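Local coordinates for protein magnesium-protoporphyrin O-methyltransferase (Synechocystis sp., PDB 4QDJ) that transfers a methyl group from S-adenosyl-L-methionine to Mg-protoporphyrin IX, giving its 13-monomethyl ester in chlorophyll biosynthesis, at residues R159-F164 / I224-R229. Sequence-based numbering, arbitrary orientation. Where two conformers were deposited one is given.
Sequences RLILSF and ILEAVR
Arg159 meets Glu226 through a single charged bond: NH1 lies 3.0 Å from OE2, with an N-H...O angle of 167°. The oxygen sits at the guanidinium edge, in its plane, and the carboxylate is nearly coplanar with it, the planes 22° apart. Arg159 CG stands anti to the backbone N (chi1 175°), beside Ala227 O, and CD packs 3.7 Å from Glu226 CG. Both groups have further partners: Arg159 NH1 also pairs with Asp58 and NE with Thr130, while Arg211 takes Glu226 OE2 as well. An alanine in place of Arg159 would probably leave Asp58 without this salt-bridge partner and Glu226 leaning on Arg211 alone of the two arginines that grip OE2.

On this same face Ile161 CG2 touches Ile224 CG2 at 4.2 Å, and helix 35-58 packs over both residues. On the other, Leu225 CD1 approaches the rim of the Phe164 ring, 3.8 Å from CE1, and Ile198 of helix 195-204 touches both side chains. Between the faces, Leu160 with Ala227 and Leu162 with Leu225 form reciprocal hydrogen-bonded pairs; Leu160 N to Ala227 O is 2.8 Å and Leu225 N to Leu162 O is 2.9 Å. These reciprocal bonds establish the antiparallel pairing. Strand order 3-2-1-4-5-7-6, with 221-229 the one strand running antiparallel to the other six, identifies the Rossmann-like sheet of class I SAM-dependent methyltransferases.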
loop_
_atom_site.group_PDB
_atom_site.type_symbol
_atom_site.label_atom_id
_atom_site.label_comp_id
_atom_site.label_asym_id
_atom_site.label_seq_id
_atom_site.Cartn_x
_atom_site.Cartn_y
_atom_site.Cartn_z
ATOM N N ARG A 159 3.063 13.960 4.385
ATOM C CA ARG A 159 1.811 13.221 4.283
ATOM C C ARG A 159 1.966 11.703 4.340
ATOM O O ARG A 159 2.871 11.133 3.730
ATOM C CB ARG A 159 1.069 13.634 3.007
ATOM C CG ARG A 159 -0.189 12.834 2.726
ATOM C CD ARG A 159 -0.991 13.440 1.590
ATOM N NE ARG A 159 -0.197 13.601 0.376
ATOM C CZ ARG A 159 -0.667 14.102 -0.762
ATOM N NH1 ARG A 159 -1.933 14.492 -0.844
ATOM N NH2 ARG A 159 0.129 14.218 -1.817
ATOM N N LEU A 160 1.068 11.063 5.084
ATOM C CA LEU A 160 0.998 9.611 5.159
ATOM C C LEU A 160 -0.428 9.167 4.845
ATOM O O LEU A 160 -1.378 9.622 5.476
ATOM C CB LEU A 160 1.408 9.133 6.554
ATOM C CG LEU A 160 1.349 7.631 6.851
ATOM C CD1 LEU A 160 2.180 6.840 5.848
ATOM C CD2 LEU A 160 1.817 7.358 8.275
ATOM N N ILE A 161 -0.576 8.294 3.853
ATOM C CA ILE A 161 -1.885 7.762 3.499
ATOM C C ILE A 161 -1.919 6.268 3.797
ATOM O O ILE A 161 -1.032 5.531 3.374
ATOM C CB ILE A 161 -2.209 8.011 2.015
ATOM C CG1 ILE A 161 -2.349 9.512 1.754
ATOM C CG2 ILE A 161 -3.482 7.279 1.609
ATOM C CD1 ILE A 161 -2.376 9.876 0.287
ATOM N N LEU A 162 -2.935 5.835 4.540
ATOM C CA LEU A 162 -3.064 4.438 4.941
ATOM C C LEU A 162 -4.451 3.909 4.618
ATOM O O LEU A 162 -5.422 4.661 4.614
ATOM C CB LEU A 162 -2.854 4.288 6.450
ATOM C CG LEU A 162 -1.592 4.830 7.113
ATOM C CD1 LEU A 162 -1.707 4.686 8.623
ATOM C CD2 LEU A 162 -0.360 4.109 6.592
ATOM N N SER A 163 -4.546 2.609 4.365
ATOM C CA SER A 163 -5.846 1.953 4.342
ATOM C C SER A 163 -5.813 0.694 5.201
ATOM O O SER A 163 -4.771 0.053 5.347
ATOM C CB SER A 163 -6.309 1.647 2.914
ATOM O OG SER A 163 -5.548 0.608 2.331
ATOM N N PHE A 164 -6.958 0.358 5.782
ATOM C CA PHE A 164 -7.058 -0.786 6.672
ATOM C C PHE A 164 -8.500 -1.266 6.722
ATOM O O PHE A 164 -9.417 -0.533 6.353
ATOM C CB PHE A 164 -6.570 -0.419 8.080
ATOM C CG PHE A 164 -7.364 0.681 8.735
ATOM C CD1 PHE A 164 -7.093 2.013 8.458
ATOM C CD2 PHE A 164 -8.376 0.385 9.635
ATOM C CE1 PHE A 164 -7.821 3.026 9.057
ATOM C CE2 PHE A 164 -9.107 1.393 10.239
ATOM C CZ PHE A 164 -8.828 2.716 9.949
ATOM N N ILE A 224 -9.860 4.451 4.280
ATOM C CA ILE A 224 -8.685 5.191 3.829
ATOM C C ILE A 224 -8.531 6.488 4.616
ATOM O O ILE A 224 -9.472 7.267 4.720
ATOM C CB ILE A 224 -8.785 5.529 2.327
ATOM C CG1 ILE A 224 -9.301 4.323 1.539
ATOM C CG2 ILE A 224 -7.437 5.996 1.789
ATOM C CD1 ILE A 224 -9.685 4.647 0.110
ATOM N N LEU A 225 -7.344 6.711 5.173
ATOM C CA LEU A 225 -7.059 7.943 5.901
ATOM C C LEU A 225 -5.887 8.686 5.281
ATOM O O LEU A 225 -4.832 8.100 5.040
ATOM C CB LEU A 225 -6.736 7.647 7.367
ATOM C CG LEU A 225 -7.794 6.921 8.198
ATOM C CD1 LEU A 225 -7.289 6.701 9.617
ATOM C CD2 LEU A 225 -9.101 7.697 8.206
ATOM N N GLU A 226 -6.080 9.975 5.025
ATOM C CA GLU A 226 -4.982 10.852 4.648
ATOM C C GLU A 226 -4.548 11.611 5.890
ATOM O O GLU A 226 -5.346 12.326 6.496
ATOM C CB GLU A 226 -5.414 11.841 3.564
ATOM C CG GLU A 226 -4.327 12.832 3.171
ATOM C CD GLU A 226 -4.829 13.912 2.232
ATOM O OE1 GLU A 226 -5.946 14.424 2.452
ATOM O OE2 GLU A 226 -4.108 14.249 1.271
ATOM N N ALA A 227 -3.290 11.436 6.277
ATOM C CA ALA A 227 -2.750 12.112 7.445
ATOM C C ALA A 227 -1.697 13.123 7.013
ATOM O O ALA A 227 -0.854 12.834 6.163
ATOM C CB ALA A 227 -2.159 11.105 8.419
ATOM N N VAL A 228 -1.755 14.314 7.594
ATOM C CA VAL A 228 -0.819 15.377 7.253
ATOM C C VAL A 228 -0.079 15.865 8.497
ATOM O O VAL A 228 -0.682 16.047 9.558
ATOM C CB VAL A 228 -1.538 16.553 6.554
ATOM C CG1 VAL A 228 -0.603 17.741 6.383
ATOM C CG2 VAL A 228 -2.091 16.105 5.206
ATOM N N ARG A 229 1.229 16.055 8.364
ATOM C CA ARG A 229 2.062 16.507 9.467
ATOM C C ARG A 229 1.656 17.915 9.888
ATOM O O ARG A 229 1.654 18.840 9.077
ATOM C CB ARG A 229 3.537 16.462 9.056
ATOM C CG ARG A 229 4.512 16.558 10.211
ATOM C CD ARG A 229 5.950 16.389 9.742
ATOM N NE ARG A 229 6.299 14.996 9.464
ATOM C CZ ARG A 229 6.652 14.116 10.397
ATOM N NH1 ARG A 229 6.686 14.480 11.673
ATOM N NH2 ARG A 229 6.965 12.872 10.058
#